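Local coordinates for protein aldehyde dehydrogenase (Trypanosoma brucei, PDB 5MYP) that probably oxidises aldehydes to carboxylic acids with NAD+ as the electron acceptor, at residues A[313-323]-A[340-349]; A[376-387]-A[404-412]. One frame throughout, in Å; residues are numbered along the deposited sequence. Where two conformers were deposited one is given.

Contact 1: A[313-323]-A[340-349]; sequences YPRIVNASHFQ and ADEATLTIAP. Unlike the reference sequence in segment 313-323: Gln323 (reference His).
Phe322 and Leu345 meet where a tight beta hairpin, 340-341 with 346-347, packs against the first turn of helix 319-328 and the extended residues leading into it. The hairpin turns through a type I turn, Glu342 to Leu345, and closes with a G1 beta bulge in which Leu345 and Thr346 both face Asp341. Apolar contacts dominate. With CG anti to the backbone N (chi1 178°), the Phe322 ring lies against the hairpin: Glu342 CA sits over one face, a CH-pi contact 4.0 Å from the centroid, while Thr346 O lies in plane at the ring edge. Ile347 CG1 presses on Phe322 CE2 at 3.3 Å, a tight fit. Leu345 CD2 touches Phe322 CB at 3.7 Å and the backbone of Ala319, and its CD1 lies near Ile316 O.

Polar bonds fix the extended part. Ile316 N donates almost straight to Leu345 O (2.9 Å, 178° at the hydrogen), and a water joins Pro314 O, Leu345 O and Ile347 N. Asn318 caps the helix by accepting from His321 N. At the end of the extended part far from the helix, Tyr313 OH donates to Ile347 O at 2.7 Å, in the carbonyl plane, and Pro349 CD lies 3.5 Å from Tyr313 OH.

Contact 2: A[376-387]-A[404-412]; sequences YENEKDILKIIN and FIRGVESRT
Two neighbouring helices on one side of the mixed beta sheet that holds strands 229-232, 264-268, 370-376 and 395-398 form this contact. Helices 379-387 and 404-411 run in roughly the same direction, their axes 11.0 Å apart at closest approach and inclined by 32°. Side chains span the gap, aromatic and aliphatic at the N-terminal end, mixed polar and apolar at the C-terminal end.

At the N-terminal end, Phe404 holds its CG anti to the backbone N (chi1 179°), which carries the ring toward the other segment. Ile382 CD1 comes to the edge of that ring, 3.7 Å from Phe404 CZ, and also lies over the centre of the Tyr376 ring, so a single methyl serves both aromatics. Tyr376 OH approaches Phe404 CE1 obliquely at 3.5 Å. An Asn378-Asp381 capping box starts the helix that carries Ile382.

Gly407 has no side chain, and from the first turn of its own helix Glu379 lays its carboxylate against the glycine backbone, Glu379 OE2 to Gly407 C 3.5 Å. Leu383 spreads both methyls against Arg411, Leu383 CD2 reaching Arg411 CB at 3.6 Å, while the guanidinium group turns away to a salt bridge with Asp31 of the second subunit.

At the C-terminal end Asn387 ND2 donates to Arg411 O (3.0 Å), nearly in line with the carbonyl. Beside it, Thr412 CG2 packs on Ile386 CG2, and Thr412 OG1 donates back to Val408 O. Ile382, Ile386 and Phe404 also touch Val231 of the sheet. Helices side by side on parallel strands are typical of an alpha/beta fold; helix 402-411, between parallel strands 395-398 and 417-419, completes a beta-alpha-beta unit.

Both contacts are partly buried, lie away from the predicted active-site residues, and share no secondary-structure element; their nearest atoms are about 20 Å apart. One mixed sheet nevertheless relates them: strand 346-353 in contact 1 pairs with strand 370-376, whose last residue opens contact 2. Contact 1 sets a helix start against a hairpin, so backbone carbonyls and a water share the work with a deeply packed phenylalanine. Contact 2 joins two helices, and its single hydrogen bond between segments lies at one end of a mainly side-chain interface. Their surroundings differ too: arginines of the same chain bind backbone oxygens around contact 1, whereas contact 2 also faces the second subunit.

Contact 1: A[313-323]-A[340-349]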
loop_
_atom_site.group_PDB
_atom_site.type_symbol
_atom_site.label_atom_id
_atom_site.label_comp_id
_atom_site.label_asym_id
_atom_site.label_seq_id
_atom_site.Cartn_x
_atom_site.Cartn_y
_atom_site.Cartn_z
ATOM N N TYR A 313 -21.687 -21.272 -24.256
ATOM C CA TYR A 313 -22.069 -20.413 -23.139
ATOM C C TYR A 313 -21.556 -20.994 -21.813
ATOM O O TYR A 313 -21.833 -22.157 -21.510
ATOM C CB TYR A 313 -23.585 -20.254 -23.099
ATOM C CG TYR A 313 -24.047 -19.274 -22.050
ATOM C CD1 TYR A 313 -23.832 -17.908 -22.201
ATOM C CD2 TYR A 313 -24.682 -19.713 -20.898
ATOM C CE1 TYR A 313 -24.264 -17.003 -21.241
ATOM C CE2 TYR A 313 -25.112 -18.824 -19.930
ATOM C CZ TYR A 313 -24.897 -17.468 -20.102
ATOM O OH TYR A 313 -25.319 -16.582 -19.143
ATOM N N PRO A 314 -20.813 -20.190 -21.016
ATOM C CA PRO A 314 -20.204 -20.731 -19.791
ATOM C C PRO A 314 -21.178 -21.154 -18.695
ATOM O O PRO A 314 -22.340 -20.749 -18.681
ATOM C CB PRO A 314 -19.314 -19.581 -19.299
ATOM C CG PRO A 314 -19.054 -18.771 -20.513
ATOM C CD PRO A 314 -20.324 -18.829 -21.292
ATOM N N ARG A 315 -20.656 -21.963 -17.783
ATOM C CA ARG A 315 -21.415 -22.580 -16.715
ATOM C C ARG A 315 -21.292 -21.742 -15.437
ATOM O O ARG A 315 -20.277 -21.065 -15.227
ATOM C CB ARG A 315 -20.885 -24.015 -16.507
ATOM C CG ARG A 315 -19.641 -24.201 -15.645
ATOM C CD ARG A 315 -19.620 -25.591 -15.025
ATOM N NE ARG A 315 -19.799 -26.634 -16.033
ATOM C CZ ARG A 315 -18.844 -27.113 -16.838
ATOM N NH1 ARG A 315 -17.603 -26.621 -16.836
ATOM N NH2 ARG A 315 -19.148 -28.063 -17.716
ATOM N N ILE A 316 -22.316 -21.807 -14.591
ATOM C CA ILE A 316 -22.235 -21.273 -13.231
ATOM C C ILE A 316 -21.313 -22.211 -12.440
ATOM O O ILE A 316 -21.301 -23.416 -12.672
ATOM C CB ILE A 316 -23.627 -21.147 -12.556
ATOM C CG1 ILE A 316 -24.588 -20.296 -13.411
ATOM C CG2 ILE A 316 -23.505 -20.568 -11.149
ATOM C CD1 ILE A 316 -24.060 -18.935 -13.811
ATOM N N VAL A 317 -20.526 -21.641 -11.530
ATOM C CA VAL A 317 -19.459 -22.382 -10.827
ATOM C C VAL A 317 -19.933 -23.655 -10.110
ATOM O O VAL A 317 -19.265 -24.685 -10.184
ATOM C CB VAL A 317 -18.678 -21.457 -9.852
ATOM C CG1 VAL A 317 -19.542 -20.990 -8.686
ATOM C CG2 VAL A 317 -17.405 -22.130 -9.350
ATOM N N ASN A 318 -21.089 -23.589 -9.450
ATOM C CA ASN A 318 -21.636 -24.741 -8.721
ATOM C C ASN A 318 -23.138 -24.584 -8.468
ATOM O O ASN A 318 -23.714 -23.524 -8.742
ATOM C CB ASN A 318 -20.863 -24.975 -7.404
ATOM C CG ASN A 318 -20.878 -23.768 -6.470
ATOM O OD1 ASN A 318 -21.865 -23.038 -6.386
ATOM N ND2 ASN A 318 -19.777 -23.564 -5.755
ATOM N N ALA A 319 -23.757 -25.644 -7.947
ATOM C CA ALA A 319 -25.198 -25.669 -7.661
ATOM C C ALA A 319 -25.643 -24.576 -6.683
ATOM O O ALA A 319 -26.701 -23.973 -6.866
ATOM C CB ALA A 319 -25.603 -27.043 -7.131
ATOM N N SER A 320 -24.833 -24.326 -5.656
ATOM C CA SER A 320 -25.131 -23.294 -4.653
ATOM C C SER A 320 -25.257 -21.899 -5.269
ATOM O O SER A 320 -26.218 -21.180 -4.997
ATOM C CB SER A 320 -24.046 -23.281 -3.576
ATOM O OG SER A 320 -23.927 -24.561 -2.978
ATOM N N HIS A 321 -24.285 -21.537 -6.103
ATOM C CA HIS A 321 -24.318 -20.264 -6.831
ATOM C C HIS A 321 -25.481 -20.204 -7.834
ATOM O O HIS A 321 -26.094 -19.151 -8.004
ATOM C CB HIS A 321 -22.978 -19.996 -7.533
ATOM C CG HIS A 321 -21.890 -19.537 -6.606
ATOM N ND1 HIS A 321 -21.135 -18.407 -6.847
ATOM C CD2 HIS A 321 -21.441 -20.043 -5.432
ATOM C CE1 HIS A 321 -20.261 -18.245 -5.867
ATOM N NE2 HIS A 321 -20.429 -19.223 -4.995
ATOM N N PHE A 322 -25.782 -21.334 -8.479
ATOM C CA PHE A 322 -26.927 -21.438 -9.390
ATOM C C PHE A 322 -28.248 -21.101 -8.681
ATOM O O PHE A 322 -29.014 -20.271 -9.171
ATOM C CB PHE A 322 -27.000 -22.841 -10.017
ATOM C CG PHE A 322 -28.173 -23.039 -10.931
ATOM C CD1 PHE A 322 -29.404 -23.463 -10.431
ATOM C CD2 PHE A 322 -28.053 -22.811 -12.296
ATOM C CE1 PHE A 322 -30.491 -23.641 -11.269
ATOM C CE2 PHE A 322 -29.137 -22.990 -13.141
ATOM C CZ PHE A 322 -30.359 -23.403 -12.627
ATOM N N GLN A 323 -28.499 -21.744 -7.541
ATOM C CA GLN A 323 -29.731 -21.523 -6.771
ATOM C C GLN A 323 -29.855 -20.080 -6.275
ATOM O O GLN A 323 -30.941 -19.503 -6.312
ATOM C CB GLN A 323 -29.815 -22.498 -5.588
ATOM C CG GLN A 323 -29.962 -23.957 -6.001
ATOM C CD GLN A 323 -29.564 -24.934 -4.906
ATOM O OE1 GLN A 323 -29.741 -24.665 -3.717
ATOM N NE2 GLN A 323 -29.031 -26.083 -5.307
ATOM N N ALA A 340 -33.187 -21.270 -17.780
ATOM C CA ALA A 340 -32.152 -21.962 -17.016
ATOM C C ALA A 340 -32.267 -23.481 -17.076
ATOM O O ALA A 340 -33.331 -24.022 -17.372
ATOM C CB ALA A 340 -32.181 -21.500 -15.568
ATOM N N ASP A 341 -31.142 -24.149 -16.820
ATOM C CA ASP A 341 -31.078 -25.606 -16.691
ATOM C C ASP A 341 -30.132 -25.944 -15.540
ATOM O O ASP A 341 -28.926 -25.674 -15.619
ATOM C CB ASP A 341 -30.582 -26.262 -17.984
ATOM C CG ASP A 341 -30.528 -27.776 -17.883
ATOM O OD1 ASP A 341 -31.602 -28.416 -17.884
ATOM O OD2 ASP A 341 -29.411 -28.323 -17.792
ATOM N N GLU A 342 -30.682 -26.541 -14.483
ATOM C CA GLU A 342 -29.935 -26.824 -13.257
ATOM C C GLU A 342 -28.851 -27.882 -13.434
ATOM O O GLU A 342 -27.742 -27.712 -12.929
ATOM C CB GLU A 342 -30.897 -27.249 -12.140
ATOM C CG GLU A 342 -30.228 -27.449 -10.783
ATOM C CD GLU A 342 -31.197 -27.435 -9.613
ATOM O OE1 GLU A 342 -32.419 -27.278 -9.824
ATOM O OE2 GLU A 342 -30.721 -27.576 -8.471
ATOM N N ALA A 343 -29.168 -28.960 -14.149
ATOM C CA ALA A 343 -28.231 -30.079 -14.341
ATOM C C ALA A 343 -26.907 -29.651 -14.980
ATOM O O ALA A 343 -25.846 -30.127 -14.582
ATOM C CB ALA A 343 -28.881 -31.178 -15.175
ATOM N N THR A 344 -26.985 -28.751 -15.963
ATOM C CA THR A 344 -25.807 -28.212 -16.653
ATOM C C THR A 344 -25.366 -26.832 -16.127
ATOM O O THR A 344 -24.478 -26.211 -16.713
ATOM C CB THR A 344 -26.071 -28.100 -18.170
ATOM O OG1 THR A 344 -27.105 -27.131 -18.412
ATOM C CG2 THR A 344 -26.470 -29.464 -18.763
ATOM N N LEU A 345 -25.981 -26.364 -15.036
ATOM C CA LEU A 345 -25.663 -25.075 -14.398
ATOM C C LEU A 345 -25.657 -23.908 -15.405
ATOM O O LEU A 345 -24.729 -23.095 -15.448
ATOM C CB LEU A 345 -24.337 -25.179 -13.635
ATOM C CG LEU A 345 -24.268 -26.222 -12.508
ATOM C CD1 LEU A 345 -22.833 -26.428 -12.049
ATOM C CD2 LEU A 345 -25.151 -25.814 -11.334
ATOM N N THR A 346 -26.712 -23.857 -16.212
ATOM C CA THR A 346 -26.855 -22.875 -17.277
ATOM C C THR A 346 -27.935 -21.880 -16.884
ATOM O O THR A 346 -29.055 -22.286 -16.587
ATOM C CB THR A 346 -27.252 -23.556 -18.600
ATOM O OG1 THR A 346 -26.279 -24.549 -18.943
ATOM C CG2 THR A 346 -27.325 -22.545 -19.719
ATOM N N ILE A 347 -27.584 -20.594 -16.851
ATOM C CA ILE A 347 -28.555 -19.510 -16.677
ATOM C C ILE A 347 -28.297 -18.469 -17.768
ATOM O O ILE A 347 -27.220 -17.879 -17.819
ATOM C CB ILE A 347 -28.448 -18.830 -15.292
ATOM C CG1 ILE A 347 -28.637 -19.850 -14.161
ATOM C CG2 ILE A 347 -29.474 -17.697 -15.164
ATOM C CD1 ILE A 347 -28.388 -19.291 -12.773
ATOM N N ALA A 348 -29.280 -18.252 -18.641
ATOM C CA ALA A 348 -29.146 -17.259 -19.706
ATOM C C ALA A 348 -29.180 -15.843 -19.118
ATOM O O ALA A 348 -29.761 -15.639 -18.048
ATOM C CB ALA A 348 -30.252 -17.422 -20.739
ATOM N N PRO A 349 -28.560 -14.862 -19.807
ATOM C CA PRO A 349 -28.626 -13.483 -19.329
ATOM C C PRO A 349 -30.070 -13.029 -19.145
ATOM O O PRO A 349 -30.903 -13.237 -20.031
ATOM C CB PRO A 349 -27.922 -12.678 -20.428
ATOM C CG PRO A 349 -27.061 -13.660 -21.128
ATOM C CD PRO A 349 -27.781 -14.970 -21.051
HETATM O O HOH W 1 -24.586 -20.296 -17.048
#

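Contact 2: A[376-387]-A[404-412]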
loop_
_atom_site.group_PDB
_atom_site.type_symbol
_atom_site.label_atom_id
_atom_site.label_comp_id
_atom_site.label_asym_id
_atom_site.label_seq_id
_atom_site.Cartn_x
_atom_site.Cartn_y
_atom_site.Cartn_z
ATOM N N TYR A 376 -33.436 6.539 -13.184
ATOM C CA TYR A 376 -33.160 7.809 -12.520
ATOM C C TYR A 376 -33.829 8.951 -13.292
ATOM O O TYR A 376 -34.086 8.825 -14.491
ATOM C CB TYR A 376 -31.642 8.041 -12.408
ATOM C CG TYR A 376 -30.975 8.623 -13.645
ATOM C CD1 TYR A 376 -30.946 10.003 -13.860
ATOM C CD2 TYR A 376 -30.354 7.800 -14.586
ATOM C CE1 TYR A 376 -30.342 10.544 -14.986
ATOM C CE2 TYR A 376 -29.737 8.333 -15.710
ATOM C CZ TYR A 376 -29.735 9.705 -15.903
ATOM O OH TYR A 376 -29.129 10.246 -17.009
ATOM N N GLU A 377 -34.103 10.048 -12.588
ATOM C CA GLU A 377 -34.562 11.303 -13.202
ATOM C C GLU A 377 -33.501 12.409 -13.151
ATOM O O GLU A 377 -33.340 13.153 -14.119
ATOM C CB GLU A 377 -35.852 11.777 -12.532
ATOM C CG GLU A 377 -37.054 10.897 -12.856
ATOM C CD GLU A 377 -38.350 11.428 -12.263
ATOM O OE1 GLU A 377 -38.583 12.655 -12.320
ATOM O OE2 GLU A 377 -39.148 10.615 -11.746
ATOM N N ASN A 378 -32.784 12.510 -12.033
ATOM C CA ASN A 378 -31.724 13.517 -11.853
ATOM C C ASN A 378 -30.452 12.883 -11.278
ATOM O O ASN A 378 -30.469 11.717 -10.873
ATOM C CB ASN A 378 -32.222 14.665 -10.964
ATOM C CG ASN A 378 -32.839 14.182 -9.665
ATOM O OD1 ASN A 378 -32.179 13.538 -8.852
ATOM N ND2 ASN A 378 -34.118 14.489 -9.463
ATOM N N GLU A 379 -29.362 13.655 -11.246
ATOM C CA GLU A 379 -28.068 13.176 -10.725
ATOM C C GLU A 379 -28.173 12.641 -9.295
ATOM O O GLU A 379 -27.573 11.614 -8.973
ATOM C CB GLU A 379 -26.992 14.276 -10.786
ATOM C CG GLU A 379 -25.604 13.811 -10.340
ATOM C CD GLU A 379 -24.572 14.924 -10.309
ATOM O OE1 GLU A 379 -24.610 15.759 -9.381
ATOM O OE2 GLU A 379 -23.703 14.945 -11.200
ATOM N N LYS A 380 -28.939 13.339 -8.455
ATOM C CA LYS A 380 -29.138 12.955 -7.049
ATOM C C LYS A 380 -29.642 11.509 -6.897
ATOM O O LYS A 380 -29.216 10.799 -5.983
ATOM C CB LYS A 380 -30.106 13.935 -6.362
ATOM C CG LYS A 380 -30.019 13.967 -4.847
ATOM C CD LYS A 380 -30.825 15.129 -4.278
ATOM C CE LYS A 380 -30.577 15.315 -2.786
ATOM N NZ LYS A 380 -31.054 14.155 -1.979
ATOM N N ASP A 381 -30.535 11.088 -7.799
ATOM C CA ASP A 381 -31.045 9.708 -7.826
ATOM C C ASP A 381 -29.932 8.697 -8.102
ATOM O O ASP A 381 -29.890 7.636 -7.476
ATOM C CB ASP A 381 -32.136 9.526 -8.897
ATOM C CG ASP A 381 -33.393 10.346 -8.630
ATOM O OD1 ASP A 381 -33.680 10.691 -7.462
ATOM O OD2 ASP A 381 -34.106 10.631 -9.614
ATOM N N ILE A 382 -29.039 9.031 -9.036
ATOM C CA ILE A 382 -27.920 8.149 -9.398
ATOM C C ILE A 382 -26.970 8.013 -8.215
ATOM O O ILE A 382 -26.572 6.903 -7.858
ATOM C CB ILE A 382 -27.109 8.666 -10.611
ATOM C CG1 ILE A 382 -27.992 8.802 -11.859
ATOM C CG2 ILE A 382 -25.933 7.734 -10.914
ATOM C CD1 ILE A 382 -27.370 9.646 -12.951
ATOM N N LEU A 383 -26.620 9.152 -7.618
ATOM C CA LEU A 383 -25.682 9.184 -6.496
ATOM C C LEU A 383 -26.213 8.456 -5.257
ATOM O O LEU A 383 -25.439 7.816 -4.555
ATOM C CB LEU A 383 -25.273 10.626 -6.157
ATOM C CG LEU A 383 -24.577 11.424 -7.273
ATOM C CD1 LEU A 383 -24.198 12.819 -6.791
ATOM C CD2 LEU A 383 -23.353 10.705 -7.822
ATOM N N LYS A 384 -27.518 8.550 -5.003
ATOM C CA LYS A 384 -28.154 7.830 -3.895
ATOM C C LYS A 384 -28.041 6.311 -4.044
ATOM O O LYS A 384 -27.817 5.605 -3.060
ATOM C CB LYS A 384 -29.626 8.225 -3.773
ATOM C CG LYS A 384 -30.391 7.491 -2.682
ATOM C CD LYS A 384 -31.546 8.337 -2.162
ATOM C CE LYS A 384 -32.673 7.473 -1.618
ATOM N NZ LYS A 384 -32.180 6.428 -0.680
ATOM N N ILE A 385 -28.198 5.822 -5.273
ATOM C CA ILE A 385 -28.063 4.389 -5.572
ATOM C C ILE A 385 -26.603 3.945 -5.415
ATOM O O ILE A 385 -26.325 2.981 -4.703
ATOM C CB ILE A 385 -28.585 4.059 -6.995
ATOM C CG1 ILE A 385 -30.106 4.277 -7.067
ATOM C CG2 ILE A 385 -28.241 2.624 -7.405
ATOM C CD1 ILE A 385 -30.628 4.505 -8.470
ATOM N N ILE A 386 -25.688 4.664 -6.061
ATOM C CA ILE A 386 -24.275 4.257 -6.124
ATOM C C ILE A 386 -23.524 4.514 -4.804
ATOM O O ILE A 386 -22.817 3.627 -4.316
ATOM C CB ILE A 386 -23.547 4.924 -7.321
ATOM C CG1 ILE A 386 -24.192 4.468 -8.640
ATOM C CG2 ILE A 386 -22.052 4.593 -7.310
ATOM C CD1 ILE A 386 -23.698 5.196 -9.876
ATOM N N ASN A 387 -23.678 5.709 -4.235
ATOM C CA ASN A 387 -22.920 6.099 -3.029
ATOM C C ASN A 387 -23.434 5.480 -1.722
ATOM O O ASN A 387 -22.735 5.536 -0.715
ATOM C CB ASN A 387 -22.827 7.627 -2.893
ATOM C CG ASN A 387 -22.119 8.278 -4.072
ATOM O OD1 ASN A 387 -21.501 7.604 -4.895
ATOM N ND2 ASN A 387 -22.203 9.595 -4.152
ATOM N N PHE A 404 -22.257 15.821 -17.860
ATOM C CA PHE A 404 -22.853 14.671 -17.161
ATOM C C PHE A 404 -21.781 13.682 -16.703
ATOM O O PHE A 404 -21.790 13.248 -15.553
ATOM C CB PHE A 404 -23.869 13.945 -18.051
ATOM C CG PHE A 404 -24.501 12.747 -17.392
ATOM C CD1 PHE A 404 -25.570 12.903 -16.515
ATOM C CD2 PHE A 404 -24.023 11.461 -17.641
ATOM C CE1 PHE A 404 -26.158 11.800 -15.904
ATOM C CE2 PHE A 404 -24.598 10.357 -17.026
ATOM C CZ PHE A 404 -25.669 10.527 -16.157
ATOM N N ILE A 405 -20.867 13.345 -17.613
ATOM C CA ILE A 405 -19.792 12.381 -17.340
ATOM C C ILE A 405 -18.895 12.900 -16.213
ATOM O O ILE A 405 -18.590 12.162 -15.272
ATOM C CB ILE A 405 -18.953 12.088 -18.611
ATOM C CG1 ILE A 405 -19.807 11.359 -19.663
ATOM C CG2 ILE A 405 -17.708 11.262 -18.279
ATOM C CD1 ILE A 405 -19.289 11.491 -21.082
ATOM N N ARG A 406 -18.498 14.168 -16.318
ATOM C CA ARG A 406 -17.676 14.838 -15.300
ATOM C C ARG A 406 -18.345 14.837 -13.925
ATOM O O ARG A 406 -17.679 14.615 -12.912
ATOM C CB ARG A 406 -17.360 16.281 -15.726
ATOM C CG ARG A 406 -16.301 16.972 -14.873
ATOM C CD ARG A 406 -15.836 18.282 -15.483
ATOM N NE ARG A 406 -14.870 18.966 -14.620
ATOM C CZ ARG A 406 -14.218 20.089 -14.930
ATOM N NH1 ARG A 406 -14.405 20.696 -16.103
ATOM N NH2 ARG A 406 -13.366 20.616 -14.053
ATOM N N GLY A 407 -19.654 15.089 -13.898
ATOM C CA GLY A 407 -20.432 15.073 -12.661
ATOM C C GLY A 407 -20.467 13.718 -11.975
ATOM O O GLY A 407 -20.289 13.630 -10.756
ATOM N N VAL A 408 -20.680 12.661 -12.759
ATOM C CA VAL A 408 -20.725 11.293 -12.231
ATOM C C VAL A 408 -19.343 10.855 -11.729
ATOM O O VAL A 408 -19.242 10.287 -10.645
ATOM C CB VAL A 408 -21.274 10.283 -13.274
ATOM C CG1 VAL A 408 -21.164 8.844 -12.765
ATOM C CG2 VAL A 408 -22.726 10.601 -13.617
ATOM N N GLU A 409 -18.295 11.122 -12.513
ATOM C CA GLU A 409 -16.907 10.817 -12.118
ATOM C C GLU A 409 -16.519 11.483 -10.799
ATOM O O GLU A 409 -16.010 10.831 -9.887
ATOM C CB GLU A 409 -15.916 11.276 -13.196
ATOM C CG GLU A 409 -15.875 10.410 -14.443
ATOM C CD GLU A 409 -14.983 10.978 -15.538
ATOM O OE1 GLU A 409 -14.200 11.923 -15.274
ATOM O OE2 GLU A 409 -15.048 10.470 -16.675
ATOM N N SER A 410 -16.774 12.785 -10.712
ATOM C CA SER A 410 -16.341 13.584 -9.573
ATOM C C SER A 410 -17.119 13.297 -8.278
ATOM O O SER A 410 -16.618 13.591 -7.193
ATOM C CB SER A 410 -16.401 15.076 -9.929
ATOM O OG SER A 410 -17.734 15.505 -10.110
ATOM N N ARG A 411 -18.319 12.722 -8.387
ATOM C CA ARG A 411 -19.183 12.457 -7.223
ATOM C C ARG A 411 -19.302 10.972 -6.836
ATOM O O ARG A 411 -20.081 10.635 -5.938
ATOM C CB ARG A 411 -20.579 13.038 -7.485
ATOM C CG ARG A 411 -20.616 14.547 -7.662
ATOM C CD ARG A 411 -20.471 15.274 -6.340
ATOM N NE ARG A 411 -20.347 16.723 -6.514
ATOM C CZ ARG A 411 -20.265 17.610 -5.518
ATOM N NH1 ARG A 411 -20.295 17.216 -4.245
ATOM N NH2 ARG A 411 -20.152 18.906 -5.796
ATOM N N THR A 412 -18.540 10.098 -7.496
ATOM C CA THR A 412 -18.497 8.668 -7.165
ATOM C C THR A 412 -17.064 8.198 -6.943
ATOM O O THR A 412 -16.111 8.849 -7.382
ATOM C CB THR A 412 -19.107 7.812 -8.290
ATOM O OG1 THR A 412 -18.398 8.042 -9.516
ATOM C CG2 THR A 412 -20.584 8.134 -8.478
#